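Local coordinates for protein ferredoxin (Thermus aquaticus, PDB 1H98) that transfers electrons in a wide variety of metabolic reactions, using one [3Fe-4S] and one [4Fe-4S] cluster, at residues Pro1-Asp13 / Ala53-Tyr67. Residues are numbered along the deposited sequence; the frame is centred on the assembly and turned at random.
Unlike the reference sequence in segment 1-13: E6 (reference Gln). With F3S (Fe3-s4 cluster), chain C; SF4 (iron/sulfur cluster), chain B.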
loop_
_atom_site.group_PDB
_atom_site.type_symbol
_atom_site.label_atom_id
_atom_site.label_comp_id
_atom_site.label_asym_id
_atom_site.label_seq_id
_atom_site.Cartn_x
_atom_site.Cartn_y
_atom_site.Cartn_z
ATOM N N PRO A 1 2.080 -9.392 3.599
ATOM C CA PRO A 1 2.226 -7.921 3.446
ATOM C C PRO A 1 0.901 -7.241 3.085
ATOM O O PRO A 1 -0.082 -7.927 2.797
ATOM C CB PRO A 1 3.272 -7.688 2.359
ATOM C CG PRO A 1 3.394 -9.070 1.717
ATOM C CD PRO A 1 3.150 -10.056 2.835
ATOM N N HIS A 2 0.841 -5.919 3.251
ATOM C CA HIS A 2 -0.343 -5.141 2.884
ATOM C C HIS A 2 -0.020 -4.535 1.516
ATOM O O HIS A 2 1.153 -4.406 1.160
ATOM C CB HIS A 2 -0.652 -4.057 3.919
ATOM C CG HIS A 2 -1.457 -4.551 5.083
ATOM N ND1 HIS A 2 -1.101 -5.661 5.819
ATOM C CD2 HIS A 2 -2.604 -4.089 5.634
ATOM C CE1 HIS A 2 -1.995 -5.865 6.771
ATOM N NE2 HIS A 2 -2.918 -4.923 6.680
ATOM N N VAL A 3 -1.043 -4.182 0.751
ATOM C CA VAL A 3 -0.851 -3.660 -0.596
ATOM C C VAL A 3 -1.668 -2.397 -0.852
ATOM O O VAL A 3 -2.832 -2.330 -0.470
ATOM C CB VAL A 3 -1.273 -4.747 -1.638
ATOM C CG1 VAL A 3 -1.088 -4.242 -3.063
ATOM C CG2 VAL A 3 -0.470 -6.042 -1.419
ATOM N N ILE A 4 -1.049 -1.390 -1.469
ATOM C CA ILE A 4 -1.761 -0.155 -1.798
ATOM C C ILE A 4 -2.338 -0.345 -3.199
ATOM O O ILE A 4 -1.602 -0.588 -4.168
ATOM C CB ILE A 4 -0.835 1.099 -1.756
ATOM C CG1 ILE A 4 -0.377 1.363 -0.316
ATOM C CG2 ILE A 4 -1.570 2.311 -2.326
ATOM C CD1 ILE A 4 0.541 2.556 -0.153
ATOM N N CYS A 5 -3.657 -0.264 -3.299
ATOM C CA CYS A 5 -4.333 -0.470 -4.567
ATOM C C CYS A 5 -4.723 0.801 -5.317
ATOM O O CYS A 5 -4.335 1.912 -4.945
ATOM C CB CYS A 5 -5.528 -1.408 -4.365
ATOM S SG CYS A 5 -5.061 -3.012 -3.631
ATOM N N GLU A 6 -5.532 0.619 -6.356
ATOM C CA GLU A 6 -5.987 1.686 -7.240
ATOM C C GLU A 6 -6.421 3.055 -6.702
ATOM O O GLU A 6 -5.991 4.081 -7.229
ATOM C CB GLU A 6 -7.076 1.136 -8.156
ATOM C CG GLU A 6 -7.499 2.085 -9.250
ATOM C CD GLU A 6 -8.223 1.370 -10.365
ATOM O OE1 GLU A 6 -7.586 0.526 -11.047
ATOM O OE2 GLU A 6 -9.426 1.652 -10.555
ATOM N N PRO A 7 -7.256 3.098 -5.649
ATOM C CA PRO A 7 -7.714 4.386 -5.105
ATOM C C PRO A 7 -6.648 5.441 -4.768
ATOM O O PRO A 7 -6.946 6.638 -4.739
ATOM C CB PRO A 7 -8.508 3.962 -3.866
ATOM C CG PRO A 7 -9.038 2.625 -4.254
ATOM C CD PRO A 7 -7.832 1.984 -4.878
ATOM N N CYS A 8 -5.420 5.001 -4.509
ATOM C CA CYS A 8 -4.327 5.912 -4.164
ATOM C C CYS A 8 -3.930 6.796 -5.341
ATOM O O CYS A 8 -3.507 7.937 -5.145
ATOM C CB CYS A 8 -3.093 5.124 -3.687
ATOM S SG CYS A 8 -1.710 6.143 -3.070
ATOM N N ILE A 9 -4.074 6.268 -6.551
ATOM C CA ILE A 9 -3.712 6.996 -7.759
ATOM C C ILE A 9 -4.541 8.266 -7.892
ATOM O O ILE A 9 -5.769 8.233 -7.838
ATOM C CB ILE A 9 -3.890 6.113 -9.012
ATOM C CG1 ILE A 9 -3.026 4.856 -8.887
ATOM C CG2 ILE A 9 -3.507 6.891 -10.275
ATOM C CD1 ILE A 9 -3.196 3.881 -10.035
ATOM N N GLY A 10 -3.858 9.391 -8.056
ATOM C CA GLY A 10 -4.547 10.659 -8.186
ATOM C C GLY A 10 -4.915 11.253 -6.842
ATOM O O GLY A 10 -5.498 12.332 -6.786
ATOM N N VAL A 11 -4.576 10.562 -5.757
ATOM C CA VAL A 11 -4.890 11.049 -4.419
ATOM C C VAL A 11 -3.627 11.227 -3.582
ATOM O O VAL A 11 -3.336 12.329 -3.133
ATOM C CB VAL A 11 -5.873 10.105 -3.694
ATOM C CG1 VAL A 11 -6.163 10.616 -2.285
ATOM C CG2 VAL A 11 -7.166 9.997 -4.492
ATOM N N LYS A 12 -2.884 10.142 -3.381
ATOM C CA LYS A 12 -1.646 10.167 -2.602
ATOM C C LYS A 12 -1.775 11.002 -1.329
ATOM O O LYS A 12 -0.933 11.852 -1.035
ATOM C CB LYS A 12 -0.488 10.669 -3.468
ATOM C CG LYS A 12 -0.212 9.782 -4.671
ATOM C CD LYS A 12 0.864 10.350 -5.585
ATOM C CE LYS A 12 2.215 10.411 -4.895
ATOM N NZ LYS A 12 3.280 10.917 -5.802
ATOM N N ASP A 13 -2.811 10.700 -0.551
ATOM C CA ASP A 13 -3.099 11.412 0.688
ATOM C C ASP A 13 -1.956 11.401 1.696
ATOM O O ASP A 13 -1.748 12.381 2.408
ATOM C CB ASP A 13 -4.365 10.846 1.331
ATOM C CG ASP A 13 -4.694 11.517 2.640
ATOM O OD1 ASP A 13 -5.357 12.576 2.629
ATOM O OD2 ASP A 13 -4.277 10.987 3.683
ATOM N N ALA A 53 -7.656 2.577 0.125
ATOM C CA ALA A 53 -6.777 1.981 -0.871
ATOM C C ALA A 53 -5.955 0.791 -0.394
ATOM O O ALA A 53 -5.475 0.013 -1.210
ATOM C CB ALA A 53 -5.841 3.052 -1.438
ATOM N N ILE A 54 -5.819 0.633 0.918
ATOM C CA ILE A 54 -4.975 -0.417 1.477
ATOM C C ILE A 54 -5.690 -1.686 1.930
ATOM O O ILE A 54 -6.655 -1.628 2.694
ATOM C CB ILE A 54 -4.124 0.150 2.632
ATOM C CG1 ILE A 54 -3.416 1.428 2.164
ATOM C CG2 ILE A 54 -3.094 -0.871 3.076
ATOM C CD1 ILE A 54 -2.633 2.139 3.237
ATOM N N TYR A 55 -5.178 -2.827 1.475
ATOM C CA TYR A 55 -5.733 -4.141 1.795
ATOM C C TYR A 55 -4.666 -5.161 2.144
ATOM O O TYR A 55 -3.532 -5.065 1.663
ATOM C CB TYR A 55 -6.444 -4.729 0.570
ATOM C CG TYR A 55 -7.765 -4.111 0.222
ATOM C CD1 TYR A 55 -7.840 -3.002 -0.622
ATOM C CD2 TYR A 55 -8.943 -4.630 0.742
ATOM C CE1 TYR A 55 -9.061 -2.421 -0.935
ATOM C CE2 TYR A 55 -10.170 -4.060 0.438
ATOM C CZ TYR A 55 -10.225 -2.954 -0.399
ATOM O OH TYR A 55 -11.445 -2.368 -0.662
ATOM N N PRO A 56 -4.980 -6.101 3.057
ATOM C CA PRO A 56 -3.989 -7.130 3.391
ATOM C C PRO A 56 -3.900 -7.895 2.069
ATOM O O PRO A 56 -4.903 -7.989 1.354
ATOM C CB PRO A 56 -4.714 -7.972 4.444
ATOM C CG PRO A 56 -5.569 -6.969 5.137
ATOM C CD PRO A 56 -6.115 -6.137 3.994
ATOM N N GLU A 57 -2.735 -8.431 1.726
ATOM C CA GLU A 57 -2.596 -9.137 0.456
ATOM C C GLU A 57 -3.663 -10.205 0.204
ATOM O O GLU A 57 -4.222 -10.297 -0.892
ATOM C CB GLU A 57 -1.203 -9.754 0.340
ATOM C CG GLU A 57 -0.987 -10.503 -0.965
ATOM C CD GLU A 57 0.463 -10.836 -1.230
ATOM O OE1 GLU A 57 1.351 -10.283 -0.549
ATOM O OE2 GLU A 57 0.717 -11.643 -2.142
ATOM N N GLU A 58 -3.996 -10.952 1.248
ATOM C CA GLU A 58 -4.976 -12.031 1.160
ATOM C C GLU A 58 -6.381 -11.513 0.855
ATOM O O GLU A 58 -7.219 -12.256 0.348
ATOM C CB GLU A 58 -5.028 -12.820 2.476
ATOM C CG GLU A 58 -3.686 -13.011 3.187
ATOM C CD GLU A 58 -3.266 -11.797 4.013
ATOM O OE1 GLU A 58 -2.358 -11.062 3.570
ATOM O OE2 GLU A 58 -3.844 -11.578 5.103
ATOM N N ASP A 59 -6.623 -10.237 1.138
ATOM C CA ASP A 59 -7.936 -9.645 0.938
ATOM C C ASP A 59 -8.036 -8.665 -0.224
ATOM O O ASP A 59 -9.065 -8.008 -0.394
ATOM C CB ASP A 59 -8.397 -8.968 2.232
ATOM C CG ASP A 59 -8.485 -9.940 3.409
ATOM O OD1 ASP A 59 -9.062 -11.042 3.248
ATOM O OD2 ASP A 59 -7.982 -9.595 4.503
ATOM N N VAL A 60 -6.978 -8.555 -1.020
ATOM C CA VAL A 60 -6.995 -7.648 -2.167
ATOM C C VAL A 60 -8.132 -8.056 -3.113
ATOM O O VAL A 60 -8.228 -9.226 -3.506
ATOM C CB VAL A 60 -5.649 -7.677 -2.932
ATOM C CG1 VAL A 60 -5.768 -6.915 -4.248
ATOM C CG2 VAL A 60 -4.545 -7.073 -2.068
ATOM N N PRO A 61 -9.030 -7.106 -3.457
ATOM C CA PRO A 61 -10.160 -7.379 -4.357
ATOM C C PRO A 61 -9.695 -8.024 -5.656
ATOM O O PRO A 61 -8.691 -7.610 -6.236
ATOM C CB PRO A 61 -10.749 -5.986 -4.602
ATOM C CG PRO A 61 -10.477 -5.287 -3.317
ATOM C CD PRO A 61 -9.044 -5.698 -3.026
ATOM N N GLU A 62 -10.453 -9.013 -6.121
ATOM C CA GLU A 62 -10.140 -9.758 -7.336
ATOM C C GLU A 62 -9.791 -8.843 -8.501
ATOM O O GLU A 62 -8.868 -9.113 -9.262
ATOM C CB GLU A 62 -11.323 -10.653 -7.714
ATOM C CG GLU A 62 -10.943 -11.881 -8.534
ATOM N N GLN A 63 -10.484 -7.717 -8.587
ATOM C CA GLN A 63 -10.270 -6.760 -9.661
ATOM C C GLN A 63 -8.963 -5.981 -9.534
ATOM O O GLN A 63 -8.454 -5.445 -10.520
ATOM C CB GLN A 63 -11.447 -5.790 -9.729
ATOM C CG GLN A 63 -12.805 -6.461 -9.959
ATOM C CD GLN A 63 -13.376 -7.140 -8.718
ATOM O OE1 GLN A 63 -12.887 -6.952 -7.599
ATOM N NE2 GLN A 63 -14.430 -7.920 -8.911
ATOM N N TRP A 64 -8.410 -5.938 -8.329
ATOM C CA TRP A 64 -7.169 -5.212 -8.086
ATOM C C TRP A 64 -5.945 -6.085 -7.802
ATOM O O TRP A 64 -4.918 -5.575 -7.354
ATOM C CB TRP A 64 -7.368 -4.208 -6.946
ATOM C CG TRP A 64 -8.259 -3.059 -7.306
ATOM C CD1 TRP A 64 -8.567 -2.621 -8.564
ATOM C CD2 TRP A 64 -8.969 -2.205 -6.403
ATOM N NE1 TRP A 64 -9.428 -1.553 -8.499
ATOM C CE2 TRP A 64 -9.691 -1.277 -7.182
ATOM C CE3 TRP A 64 -9.068 -2.138 -5.005
ATOM C CZ2 TRP A 64 -10.507 -0.292 -6.613
ATOM C CZ3 TRP A 64 -9.877 -1.162 -4.441
ATOM C CH2 TRP A 64 -10.586 -0.253 -5.244
ATOM N N LYS A 65 -6.021 -7.372 -8.132
ATOM C CA LYS A 65 -4.910 -8.301 -7.895
ATOM C C LYS A 65 -3.599 -7.845 -8.520
ATOM O O LYS A 65 -2.526 -8.118 -7.985
ATOM C CB LYS A 65 -5.251 -9.699 -8.410
ATOM C CG LYS A 65 -6.492 -10.307 -7.769
ATOM C CD LYS A 65 -6.216 -10.952 -6.423
ATOM C CE LYS A 65 -5.615 -12.334 -6.614
ATOM N NZ LYS A 65 -5.453 -13.098 -5.343
ATOM N N SER A 66 -3.686 -7.138 -9.640
ATOM C CA SER A 66 -2.497 -6.649 -10.334
ATOM C C SER A 66 -1.656 -5.695 -9.478
ATOM O O SER A 66 -0.458 -5.525 -9.723
ATOM C CB SER A 66 -2.888 -5.952 -11.637
ATOM O OG SER A 66 -3.637 -4.775 -11.385
ATOM N N TYR A 67 -2.277 -5.068 -8.481
ATOM C CA TYR A 67 -1.557 -4.144 -7.620
ATOM C C TYR A 67 -0.557 -4.823 -6.692
ATOM O O TYR A 67 0.381 -4.184 -6.208
ATOM C CB TYR A 67 -2.527 -3.245 -6.857
ATOM C CG TYR A 67 -3.115 -2.186 -7.760
ATOM C CD1 TYR A 67 -4.294 -2.421 -8.466
ATOM C CD2 TYR A 67 -2.453 -0.972 -7.964
ATOM C CE1 TYR A 67 -4.795 -1.480 -9.358
ATOM C CE2 TYR A 67 -2.945 -0.026 -8.857
ATOM C CZ TYR A 67 -4.113 -0.287 -9.550
ATOM O OH TYR A 67 -4.599 0.624 -10.454
HETATM FE FE1 F3S C . -1.567 6.357 1.712
HETATM FE FE3 F3S C . -2.295 6.556 -0.981
HETATM FE FE4 F3S C . -4.218 6.331 1.000
HETATM S S1 F3S C . -0.628 7.722 0.098
HETATM S S2 F3S C . -3.265 7.472 2.773
HETATM S S3 F3S C . -2.621 4.719 0.443
HETATM S S4 F3S C . -4.256 7.741 -0.814
HETATM FE FE1 SF4 B . 2.720 -2.846 6.803
HETATM FE FE2 SF4 B . 3.286 -0.305 7.777
HETATM FE FE3 SF4 B . 0.714 -0.944 6.984
HETATM FE FE4 SF4 B . 1.797 -2.016 9.286
HETATM S S1 SF4 B . 1.327 0.225 8.894
HETATM S S2 SF4 B . 0.575 -3.164 7.608
HETATM S S3 SF4 B . 3.992 -2.325 8.674
HETATM S S4 SF4 B . 2.612 -0.849 5.618
#
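V3 and Y55 form the hydrogen-bonded pair of an antiparallel sheet joining N-terminal strand 2-4 to strand 54-56, which follows the last cluster cysteine, C49, as in the seven-iron ferredoxin fold. V3 N donates to Y55 O at 2.8 Å, and Y55 N to V3 O. C5 N to A53 O and E57 N to P1 O extend the ladder.

I4 and I54, on one face, lie alongside each other, CG1 to CG1 at 3.9 Å, and both touch sulfide S3 of the [3Fe-4S] cluster. C8 SG binds its iron FE3 at 2.2 Å.

P56 CA sits over one face of the H2 ring, 3.9 Å from its centroid; S2 of the [4Fe-4S] cluster lies over the other. H2 ND1 hydrogen-bonds to D41 OD1, probably helping to hold the ring's rotation.

On the other sheet face, V3 CB meets V60 CG2. C5 SG, anti to its carbonyl carbon (chi1 -57°), reaches V60 CG1 at 4.0 Å and lies obliquely beside the Y55 ring, a sulfur-aromatic contact.

W64 takes E6 CB and P7 CD over one ring face. The Y67 ring lies over the C5-E6 peptide, tilted by about 26°, with E6 N 3.5 Å above the ring plane near its centre.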